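Local coordinates for multiheme cytochrome cf (Carboxydothermus ferrireducens DSM 11255, PDB 6QVM), which probably carries electrons through a chain of covalently bound c-type hemes in the S-layer to insoluble extracellular Fe(III), at residues T221-T226 / G350-H355; W310-A315 / T331-V336; C317-Y322 / E342-P347. One frame throughout, in Å; residues are numbered along the deposited sequence.

Contact 1. Residues T221-T226 / G350-H355; sequences TAYAGT and GCEACH. With HEC (heme c), chain I.
Glu352 meets the loop of Tyr223, Ala224 and Gly225 with its CG anti to the carbonyl carbon (chi1 -65°) and the chain extended beyond it, which carries the carboxylate out to two successive backbone N-H groups; Tyr223 likewise has its CG on the side of the backbone N (chi1 -74°). Glu352 OE1 takes the N-H of Ala224 N at 2.7 Å on its syn lone pair, a nearly straight bond. Glu352 OE2 takes the N-H of Gly225 N at 2.8 Å, also on the syn side but somewhat out of the carboxylate plane. OE1 has a further donor in Gly358 N, so three backbone N-H groups, two of them on OE1, hold the carboxylate, with a water on OE2. The Tyr223 and Glu352 side chains slide past each other in opposite directions, ring and carboxylate planes 61° apart, with Glu352 CB 3.5 Å from Tyr223 CD2 at the ring edge. Water 1 joins Tyr223 OH to the carbonyl O of Glu352. The water on OE2 also accepts from Glu352 N and donates to Thr226 OG1. Thr226 OG1 receives the N-H of Cys351 N at 3.1 Å, while its stronger partner is the carboxylate of Glu346; Thr226 CG2 packs 3.6 Å from Cys351 SG. Gly350 CA lies close against the same hydroxyl oxygen, where a side chain would clash. Cys351 and Cys354 form thioethers to the heme, and His355 NE2 binds its iron at 1.9 Å, with His480 as the second axial ligand. Ala224 and Glu352 also touch another heme c. The chemistry is that of a CXXCH heme-binding motif tied to a distant loop: a buried carboxylate, probably ionised and stabilised by backbone N-H groups, anchors the loop beside the heme attachment site.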
# COMPACT_ATOMS: atom_id res chain seq x y z
N THR A 221 10.16 8.98 -15.02
CA THR A 221 8.89 9.55 -14.61
C THR A 221 7.68 8.77 -15.12
O THR A 221 6.55 9.14 -14.80
CB THR A 221 8.79 11.00 -15.11
OG1 THR A 221 9.12 11.03 -16.50
CG2 THR A 221 9.74 11.89 -14.33
N ALA A 222 7.89 7.70 -15.89
CA ALA A 222 6.78 6.98 -16.50
C ALA A 222 6.17 5.99 -15.51
O ALA A 222 6.84 5.49 -14.61
CB ALA A 222 7.24 6.23 -17.76
N TYR A 223 4.88 5.72 -15.70
CA TYR A 223 4.12 4.81 -14.85
C TYR A 223 3.87 3.49 -15.56
O TYR A 223 3.74 3.44 -16.79
CB TYR A 223 2.79 5.45 -14.42
CG TYR A 223 2.97 6.52 -13.36
CD1 TYR A 223 3.39 7.80 -13.72
CD2 TYR A 223 2.71 6.26 -12.02
CE1 TYR A 223 3.55 8.79 -12.76
CE2 TYR A 223 2.88 7.24 -11.06
CZ TYR A 223 3.29 8.51 -11.44
OH TYR A 223 3.45 9.48 -10.48
N ALA A 224 3.79 2.41 -14.78
CA ALA A 224 3.64 1.07 -15.32
C ALA A 224 2.23 0.51 -15.21
O ALA A 224 1.83 -0.30 -16.05
CB ALA A 224 4.61 0.11 -14.61
N GLY A 225 1.47 0.94 -14.20
CA GLY A 225 0.15 0.38 -13.97
C GLY A 225 0.17 -0.71 -12.93
O GLY A 225 1.11 -1.51 -12.87
N THR A 226 -0.86 -0.75 -12.08
CA THR A 226 -0.91 -1.71 -10.98
C THR A 226 -0.76 -3.14 -11.48
O THR A 226 -0.07 -3.96 -10.85
CB THR A 226 -2.22 -1.54 -10.21
OG1 THR A 226 -2.15 -0.36 -9.41
CG2 THR A 226 -2.51 -2.76 -9.32
N GLY A 350 -3.54 3.45 -7.39
CA GLY A 350 -2.76 2.26 -7.65
C GLY A 350 -1.49 2.20 -6.82
O GLY A 350 -1.21 3.07 -5.99
N CYS A 351 -0.70 1.15 -7.08
CA CYS A 351 0.55 0.97 -6.36
C CYS A 351 1.42 2.21 -6.43
O CYS A 351 2.01 2.63 -5.43
CB CYS A 351 1.32 -0.23 -6.93
SG CYS A 351 0.32 -1.66 -7.33
N GLU A 352 1.50 2.82 -7.61
CA GLU A 352 2.43 3.92 -7.83
C GLU A 352 1.95 5.23 -7.23
O GLU A 352 2.71 6.21 -7.26
CB GLU A 352 2.67 4.07 -9.33
CG GLU A 352 3.37 2.86 -9.94
CD GLU A 352 3.25 2.78 -11.45
OE1 GLU A 352 4.26 3.01 -12.15
OE2 GLU A 352 2.12 2.51 -11.93
N ALA A 353 0.73 5.27 -6.69
CA ALA A 353 0.32 6.47 -5.97
C ALA A 353 1.12 6.63 -4.68
O ALA A 353 1.30 7.75 -4.20
CB ALA A 353 -1.18 6.42 -5.67
N CYS A 354 1.61 5.53 -4.13
CA CYS A 354 2.50 5.55 -2.97
C CYS A 354 3.95 5.26 -3.32
O CYS A 354 4.86 5.85 -2.72
CB CYS A 354 2.03 4.52 -1.93
SG CYS A 354 0.31 4.73 -1.40
N HIS A 355 4.21 4.38 -4.28
CA HIS A 355 5.56 3.95 -4.62
C HIS A 355 6.18 4.79 -5.73
O HIS A 355 7.32 4.53 -6.12
CB HIS A 355 5.57 2.47 -5.01
CG HIS A 355 5.19 1.55 -3.89
ND1 HIS A 355 6.07 1.19 -2.90
CD2 HIS A 355 4.02 0.93 -3.61
CE1 HIS A 355 5.46 0.38 -2.05
NE2 HIS A 355 4.22 0.20 -2.46
FE HEC I . 3.34 -1.02 -1.24
CHA HEC I . 5.80 -1.77 1.02
CHB HEC I . 4.61 -3.45 -3.35
CHC HEC I . 0.69 -0.56 -3.36
CHD HEC I . 2.47 1.81 0.49
NA HEC I . 4.91 -2.36 -1.19
C1A HEC I . 5.83 -2.48 -0.16
C2A HEC I . 6.82 -3.48 -0.52
C3A HEC I . 6.48 -3.93 -1.75
C4A HEC I . 5.28 -3.24 -2.17
CMA HEC I . 7.23 -4.99 -2.58
CAA HEC I . 8.03 -3.87 0.37
CBA HEC I . 8.11 -5.36 0.76
CGA HEC I . 6.77 -5.97 1.05
O1A HEC I . 6.02 -5.42 1.91
O2A HEC I . 6.45 -7.02 0.43
NB HEC I . 2.77 -1.83 -3.04
C1B HEC I . 3.39 -2.89 -3.68
C2B HEC I . 2.53 -3.33 -4.76
C3B HEC I . 1.44 -2.52 -4.78
C4B HEC I . 1.57 -1.57 -3.68
CMB HEC I . 2.90 -4.47 -5.73
CAB HEC I . 0.25 -2.56 -5.77
CBB HEC I . -0.43 -3.95 -5.81
NC HEC I . 1.89 0.40 -1.43
C1C HEC I . 0.86 0.37 -2.35
C2C HEC I . -0.00 1.52 -2.11
C3C HEC I . 0.40 2.10 -0.96
C4C HEC I . 1.66 1.46 -0.57
CMC HEC I . -1.35 1.73 -2.84
CAC HEC I . -0.20 3.34 -0.24
CBC HEC I . -1.70 3.23 0.11
ND HEC I . 4.04 -0.11 0.48
C1D HEC I . 3.48 1.04 1.03
C2D HEC I . 4.14 1.32 2.27
C3D HEC I . 5.19 0.21 2.44
C4D HEC I . 5.05 -0.64 1.28
CMD HEC I . 3.86 2.49 3.22
CAD HEC I . 6.15 0.03 3.63
CBD HEC I . 5.50 -1.05 4.49
CGD HEC I . 5.92 -0.93 5.93
O1D HEC I . 5.10 -1.31 6.82
O2D HEC I . 7.06 -0.47 6.20
O HOH W 1 2.66 8.82 -7.99
O HOH W 2 0.28 1.76 -10.04

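Contact 2. Residues W310-A315 / T331-V336; sequences WLVSCA and TPYSVV. With HEC (heme c), chain H; NGA (2-acetamido-2-deoxy-beta-D-galactopyranose), chain B.
The short helix 310-313 faces the start of strand 333-336, with Leu311 and Tyr333 7.0 Å apart between CA atoms and no hydrogen bond between the two segments. The contact is carried by Tyr333: its CG stands between the backbone N and the carbonyl carbon (chi1 65°), and its side chain crosses those of Leu311 and Val312 obliquely. Val312 CG2 sits over one ring face toward the rim, a CH-pi contact 4.2 Å from the centroid of the Tyr333 ring, while Thr331 CG2 covers the opposite face. At the base of the ring, Leu311 CD2 packs 3.6 Å from Tyr333 CB. Pro332 continues the apolar surface, its CG touching Leu311 O and lying 3.8 Å from Ala315 CB. Ala315 CB in turn rests on a face of the Trp310 indole, 3.5 Å above its plane. At the hydroxyl end of the ring, Tyr333 OH lies 3.5 Å from O6 of the N-acetylgalactosamine, and Val312 CG2 is near the sugar ring oxygen O5. Cys314, just past the helix, holds the heme through a thioether from its SG to CAB. The arrangement is that of a short helix leading into a CXXCH heme-binding motif, packed against a beta hairpin, strands 333-336 and 339-342, with a glycan contact beside Val312 and Tyr333.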
# COMPACT_ATOMS: atom_id res chain seq x y z
N TRP A 310 -15.28 17.30 -11.41
CA TRP A 310 -14.52 16.26 -10.73
C TRP A 310 -13.06 16.29 -11.15
O TRP A 310 -12.16 16.13 -10.31
CB TRP A 310 -15.14 14.89 -11.01
CG TRP A 310 -14.21 13.75 -10.71
CD1 TRP A 310 -13.99 13.17 -9.49
CD2 TRP A 310 -13.39 13.05 -11.64
NE1 TRP A 310 -13.07 12.15 -9.61
CE2 TRP A 310 -12.69 12.05 -10.92
CE3 TRP A 310 -13.17 13.15 -13.02
CZ2 TRP A 310 -11.79 11.18 -11.53
CZ3 TRP A 310 -12.28 12.28 -13.62
CH2 TRP A 310 -11.60 11.31 -12.87
N LEU A 311 -12.80 16.50 -12.44
CA LEU A 311 -11.43 16.48 -12.93
C LEU A 311 -10.61 17.62 -12.33
O LEU A 311 -9.43 17.43 -11.99
CB LEU A 311 -11.43 16.55 -14.45
CG LEU A 311 -10.12 16.30 -15.19
CD1 LEU A 311 -9.56 14.92 -14.87
CD2 LEU A 311 -10.32 16.45 -16.69
N VAL A 312 -11.21 18.80 -12.20
CA VAL A 312 -10.48 19.97 -11.72
C VAL A 312 -10.37 19.94 -10.20
O VAL A 312 -9.36 20.35 -9.62
CB VAL A 312 -11.15 21.26 -12.24
CG1 VAL A 312 -10.55 22.48 -11.57
CG2 VAL A 312 -11.02 21.33 -13.75
N SER A 313 -11.41 19.46 -9.52
CA SER A 313 -11.52 19.61 -8.07
C SER A 313 -11.30 18.33 -7.27
O SER A 313 -11.10 18.42 -6.05
CB SER A 313 -12.90 20.20 -7.72
OG SER A 313 -13.05 21.50 -8.28
N CYS A 314 -11.33 17.16 -7.91
CA CYS A 314 -11.37 15.94 -7.10
C CYS A 314 -10.41 14.87 -7.58
O CYS A 314 -9.85 14.12 -6.77
CB CYS A 314 -12.79 15.35 -7.09
SG CYS A 314 -14.12 16.56 -6.86
N ALA A 315 -10.21 14.81 -8.90
CA ALA A 315 -9.51 13.67 -9.49
C ALA A 315 -8.09 13.51 -8.94
O ALA A 315 -7.58 12.38 -8.85
CB ALA A 315 -9.49 13.83 -11.01
N THR A 331 -2.22 17.85 -10.35
CA THR A 331 -2.92 18.37 -11.53
C THR A 331 -3.09 17.22 -12.51
O THR A 331 -2.17 16.93 -13.30
CB THR A 331 -2.15 19.52 -12.17
OG1 THR A 331 -1.78 20.47 -11.16
CG2 THR A 331 -3.01 20.21 -13.22
N PRO A 332 -4.23 16.53 -12.49
CA PRO A 332 -4.43 15.35 -13.35
C PRO A 332 -4.95 15.66 -14.75
O PRO A 332 -5.40 14.73 -15.43
CB PRO A 332 -5.47 14.55 -12.56
CG PRO A 332 -6.31 15.60 -11.92
CD PRO A 332 -5.37 16.76 -11.60
N TYR A 333 -4.90 16.91 -15.19
CA TYR A 333 -5.49 17.30 -16.46
C TYR A 333 -4.67 18.42 -17.07
O TYR A 333 -3.81 19.03 -16.41
CB TYR A 333 -6.94 17.76 -16.29
CG TYR A 333 -7.01 19.02 -15.46
CD1 TYR A 333 -7.04 18.95 -14.07
CD2 TYR A 333 -7.02 20.28 -16.05
CE1 TYR A 333 -7.09 20.09 -13.30
CE2 TYR A 333 -7.06 21.43 -15.28
CZ TYR A 333 -7.10 21.32 -13.91
OH TYR A 333 -7.15 22.46 -13.14
N SER A 334 -4.97 18.71 -18.33
CA SER A 334 -4.66 19.99 -18.95
C SER A 334 -5.90 20.43 -19.71
O SER A 334 -6.72 19.61 -20.13
CB SER A 334 -3.44 19.90 -19.88
OG SER A 334 -3.70 19.05 -20.99
N VAL A 335 -6.05 21.74 -19.87
CA VAL A 335 -7.24 22.33 -20.46
C VAL A 335 -6.86 23.03 -21.77
O VAL A 335 -6.12 24.02 -21.75
CB VAL A 335 -7.93 23.31 -19.50
CG1 VAL A 335 -6.91 24.06 -18.66
CG2 VAL A 335 -8.83 24.29 -20.24
N VAL A 336 -7.38 22.52 -22.88
CA VAL A 336 -7.14 23.13 -24.20
C VAL A 336 -8.28 24.12 -24.43
O VAL A 336 -9.27 23.85 -25.11
CB VAL A 336 -7.04 22.07 -25.31
FE HEC H . -12.65 12.58 -1.79
CHA HEC H . -13.38 9.82 0.16
CHB HEC H . -15.83 12.43 -3.11
CHC HEC H . -12.05 15.49 -3.55
CHD HEC H . -9.38 12.50 -0.83
NA HEC H . -14.30 11.36 -1.52
C1A HEC H . -14.37 10.25 -0.69
C2A HEC H . -15.68 9.65 -0.85
C3A HEC H . -16.36 10.37 -1.75
C4A HEC H . -15.50 11.46 -2.19
CMA HEC H . -17.79 10.08 -2.24
CAA HEC H . -16.18 8.40 -0.09
CBA HEC H . -16.73 8.89 1.25
CGA HEC H . -17.35 7.75 2.02
O1A HEC H . -16.65 6.73 2.29
O2A HEC H . -18.55 7.88 2.38
NB HEC H . -13.72 13.73 -3.12
C1B HEC H . -15.05 13.53 -3.43
C2B HEC H . -15.50 14.68 -4.19
C3B HEC H . -14.46 15.53 -4.32
C4B HEC H . -13.32 14.94 -3.65
CMB HEC H . -16.93 14.84 -4.75
CAB HEC H . -14.42 16.89 -5.06
CBB HEC H . -15.42 17.90 -4.45
NC HEC H . -11.02 13.75 -2.15
C1C HEC H . -10.99 14.93 -2.88
C2C HEC H . -9.65 15.49 -2.79
C3C HEC H . -8.91 14.66 -2.03
C4C HEC H . -9.76 13.56 -1.62
CMC HEC H . -9.20 16.79 -3.48
CAC HEC H . -7.41 14.80 -1.65
CBC HEC H . -7.18 16.04 -0.77
ND HEC H . -11.56 11.33 -0.55
C1D HEC H . -10.21 11.55 -0.27
C2D HEC H . -9.80 10.60 0.73
C3D HEC H . -11.05 9.76 1.05
C4D HEC H . -12.09 10.29 0.20
CMD HEC H . -8.38 10.50 1.31
CAD HEC H . -11.20 8.59 2.05
CBD HEC H . -10.78 9.03 3.46
CGD HEC H . -11.87 9.87 4.08
O1D HEC H . -13.01 9.83 3.56
O2D HEC H . -11.61 10.56 5.10
C1 NGA B . -12.40 24.53 -16.75
C2 NGA B . -13.47 25.61 -16.49
C3 NGA B . -13.04 26.86 -15.73
C4 NGA B . -11.95 26.50 -14.74
C5 NGA B . -10.79 25.77 -15.41
C6 NGA B . -9.71 25.45 -14.38
C7 NGA B . -14.99 25.26 -18.29
C8 NGA B . -15.02 25.03 -19.77
N2 NGA B . -13.97 25.96 -17.80
O3 NGA B . -14.12 27.43 -15.00
O4 NGA B . -12.48 25.67 -13.73
O5 NGA B . -11.21 24.55 -15.98
O6 NGA B . -8.48 25.14 -15.01
O7 NGA B . -15.86 24.78 -17.56

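Contact 3. Residues C317-Y322 / E342-P347; sequences CHVTGY and ELFTEP. With HEC (heme c), chain H.
Thr320 and Glu346 pair through both backbone bonds: Thr320 N gives to Glu346 O at 2.8 Å, nearly along the C=O axis, and Glu346 N gives to Thr320 O at 3.0 Å. Thr320 O also accepts from Thr345 N at 3.2 Å, in the carbonyl plane, whereas the Glu346 donor is tilted from it. Thr345 and Glu346 thus both face Thr320, a classic beta bulge in an antiparallel pair. Gly321 follows with positive phi (107°), and a side chain there would run into Thr345 OG1. The polar ends on the Thr320 and Glu346 face are held elsewhere: Thr320 OG1 by Gly348 and Gly350, Glu346 OE1 by Thr226. On the face of Val319 and Pro347, Phe344 has its CG between the backbone N and the carbonyl carbon (chi1 63°), and Val319 crosses it at about a right angle. Val319 CG1 makes a CH-pi contact over the centre of the Phe344 ring, 3.8 Å from the centroid. Val319 CG2 touches Phe344 CB at 3.6 Å, and Tyr322 brings its ring edge to the same CB, with Tyr322 CD2 4.0 Å from Phe344 CB. An alanine in place of Phe344 would probably open a gap over Val319 CG1 and cost Trp310 and Leu311 an apolar neighbour. Cys317 SG is bonded to heme CAC. His318 NE2 lies 2.9 Å from the heme FE. Strand 319-320 follows directly on this CXXCH motif, with helix 310-313 against Val319 and Phe344, strand 270-275 touching Phe344 through Tyr272, and strand 247-248 meeting His318 and Pro347.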
# COMPACT_ATOMS: atom_id res chain seq x y z
N CYS A 317 -6.83 13.33 -6.18
CA CYS A 317 -6.70 12.35 -5.11
C CYS A 317 -7.35 11.03 -5.46
O CYS A 317 -7.28 10.09 -4.66
CB CYS A 317 -7.29 12.90 -3.80
SG CYS A 317 -6.49 14.40 -3.21
N HIS A 318 -7.97 10.92 -6.64
CA HIS A 318 -8.74 9.74 -7.00
C HIS A 318 -8.13 8.95 -8.15
O HIS A 318 -8.65 7.89 -8.50
CB HIS A 318 -10.18 10.13 -7.36
CG HIS A 318 -10.91 10.86 -6.28
ND1 HIS A 318 -12.15 11.45 -6.49
CD2 HIS A 318 -10.59 11.12 -4.99
CE1 HIS A 318 -12.55 12.03 -5.38
NE2 HIS A 318 -11.63 11.84 -4.44
N VAL A 319 -7.02 9.42 -8.73
CA VAL A 319 -6.41 8.77 -9.88
C VAL A 319 -4.90 8.72 -9.70
O VAL A 319 -4.34 9.29 -8.76
CB VAL A 319 -6.77 9.47 -11.21
CG1 VAL A 319 -8.29 9.48 -11.42
CG2 VAL A 319 -6.21 10.87 -11.23
N THR A 320 -4.24 8.01 -10.61
CA THR A 320 -2.82 7.74 -10.54
C THR A 320 -2.20 7.96 -11.91
O THR A 320 -2.84 7.71 -12.93
CB THR A 320 -2.56 6.30 -10.07
OG1 THR A 320 -3.18 6.08 -8.80
CG2 THR A 320 -1.05 6.02 -9.96
N GLY A 321 -0.96 8.44 -11.92
CA GLY A 321 -0.14 8.38 -13.11
C GLY A 321 0.08 9.67 -13.86
O GLY A 321 0.65 9.64 -14.95
N TYR A 322 -0.35 10.80 -13.31
CA TYR A 322 -0.17 12.05 -14.03
C TYR A 322 1.15 12.72 -13.65
O TYR A 322 1.74 12.42 -12.61
CB TYR A 322 -1.35 12.99 -13.74
CG TYR A 322 -1.68 13.20 -12.28
CD1 TYR A 322 -1.08 14.22 -11.55
CD2 TYR A 322 -2.60 12.39 -11.64
CE1 TYR A 322 -1.39 14.42 -10.22
CE2 TYR A 322 -2.92 12.58 -10.31
CZ TYR A 322 -2.31 13.59 -9.60
OH TYR A 322 -2.63 13.78 -8.28
N GLU A 342 -7.29 14.38 -20.12
CA GLU A 342 -6.92 13.62 -18.94
C GLU A 342 -5.44 13.27 -19.00
O GLU A 342 -4.98 12.67 -19.98
CB GLU A 342 -7.77 12.36 -18.83
CG GLU A 342 -9.27 12.65 -18.84
CD GLU A 342 -10.10 11.39 -18.81
OE1 GLU A 342 -11.34 11.50 -18.93
OE2 GLU A 342 -9.53 10.29 -18.66
N LEU A 343 -4.70 13.64 -17.97
CA LEU A 343 -3.27 13.35 -17.90
C LEU A 343 -2.96 12.12 -17.06
O LEU A 343 -1.80 11.67 -17.05
CB LEU A 343 -2.51 14.55 -17.33
CG LEU A 343 -2.51 15.83 -18.19
CD1 LEU A 343 -1.59 16.89 -17.61
CD2 LEU A 343 -2.13 15.51 -19.62
N PHE A 344 -3.94 11.57 -16.35
CA PHE A 344 -3.71 10.35 -15.59
C PHE A 344 -3.87 9.12 -16.47
O PHE A 344 -4.60 9.12 -17.46
CB PHE A 344 -4.65 10.27 -14.39
CG PHE A 344 -6.11 10.18 -14.76
CD1 PHE A 344 -6.73 8.95 -14.91
CD2 PHE A 344 -6.86 11.33 -14.93
CE1 PHE A 344 -8.07 8.87 -15.24
CE2 PHE A 344 -8.21 11.25 -15.26
CZ PHE A 344 -8.81 10.02 -15.42
N THR A 345 -3.16 8.06 -16.09
CA THR A 345 -3.18 6.81 -16.85
C THR A 345 -3.79 5.64 -16.09
O THR A 345 -3.96 4.58 -16.70
CB THR A 345 -1.76 6.43 -17.28
OG1 THR A 345 -0.91 6.35 -16.12
CG2 THR A 345 -1.20 7.46 -18.25
N GLU A 346 -4.11 5.79 -14.81
CA GLU A 346 -4.74 4.73 -14.03
C GLU A 346 -5.86 5.34 -13.20
O GLU A 346 -5.59 6.20 -12.34
CB GLU A 346 -3.73 4.01 -13.14
CG GLU A 346 -4.32 2.80 -12.42
CD GLU A 346 -3.30 2.09 -11.54
OE1 GLU A 346 -3.72 1.29 -10.68
OE2 GLU A 346 -2.08 2.34 -11.73
N PRO A 347 -7.11 4.95 -13.42
CA PRO A 347 -8.18 5.39 -12.51
C PRO A 347 -8.03 4.68 -11.18
O PRO A 347 -7.73 3.49 -11.12
CB PRO A 347 -9.46 4.97 -13.24
CG PRO A 347 -9.04 3.82 -14.09
CD PRO A 347 -7.63 4.13 -14.53
FE HEC H . -12.65 12.58 -1.79
CHA HEC H . -13.38 9.82 0.16
CHB HEC H . -15.83 12.43 -3.11
CHC HEC H . -12.05 15.49 -3.55
CHD HEC H . -9.38 12.50 -0.83
NA HEC H . -14.30 11.36 -1.52
C1A HEC H . -14.37 10.25 -0.69
C2A HEC H . -15.68 9.65 -0.85
C3A HEC H . -16.36 10.37 -1.75
C4A HEC H . -15.50 11.46 -2.19
CMA HEC H . -17.79 10.08 -2.24
CAA HEC H . -16.18 8.40 -0.09
CBA HEC H . -16.73 8.89 1.25
CGA HEC H . -17.35 7.75 2.02
O1A HEC H . -16.65 6.73 2.29
O2A HEC H . -18.55 7.88 2.38
NB HEC H . -13.72 13.73 -3.12
C1B HEC H . -15.05 13.53 -3.43
C2B HEC H . -15.50 14.68 -4.19
C3B HEC H . -14.46 15.53 -4.32
C4B HEC H . -13.32 14.94 -3.65
CMB HEC H . -16.93 14.84 -4.75
CAB HEC H . -14.42 16.89 -5.06
CBB HEC H . -15.42 17.90 -4.45
NC HEC H . -11.02 13.75 -2.15
C1C HEC H . -10.99 14.93 -2.88
C2C HEC H . -9.65 15.49 -2.79
C3C HEC H . -8.91 14.66 -2.03
C4C HEC H . -9.76 13.56 -1.62
CMC HEC H . -9.20 16.79 -3.48
CAC HEC H . -7.41 14.80 -1.65
CBC HEC H . -7.18 16.04 -0.77
ND HEC H . -11.56 11.33 -0.55
C1D HEC H . -10.21 11.55 -0.27
C2D HEC H . -9.80 10.60 0.73
C3D HEC H . -11.05 9.76 1.05
C4D HEC H . -12.09 10.29 0.20
CMD HEC H . -8.38 10.50 1.31
CAD HEC H . -11.20 8.59 2.05
CBD HEC H . -10.78 9.03 3.46
CGD HEC H . -11.87 9.87 4.08
O1D HEC H . -13.01 9.83 3.56
O2D HEC H . -11.61 10.56 5.10

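Contact 1 closes the longest loop, from 221-226 to 350-355, and both other contacts are nested inside it. Contacts 2 and 3 alternate along the chain, in the order 310-315, 317-322, 331-336, 342-347, and both belong to the part of the chain related to cytochrome c554. Contact 3 is in the middle, its centre about 10 Å from each of the others, whose own centres are about 19 Å apart. Probable hydrogen bonds of side chains join it to contact 1, and a probable backbone hydrogen bond joins it to contact 2. Contacts 2 and 3 each supply one cysteine to the same heme, contact 1 both for another, so this interlocked unit connects two heme attachment sites.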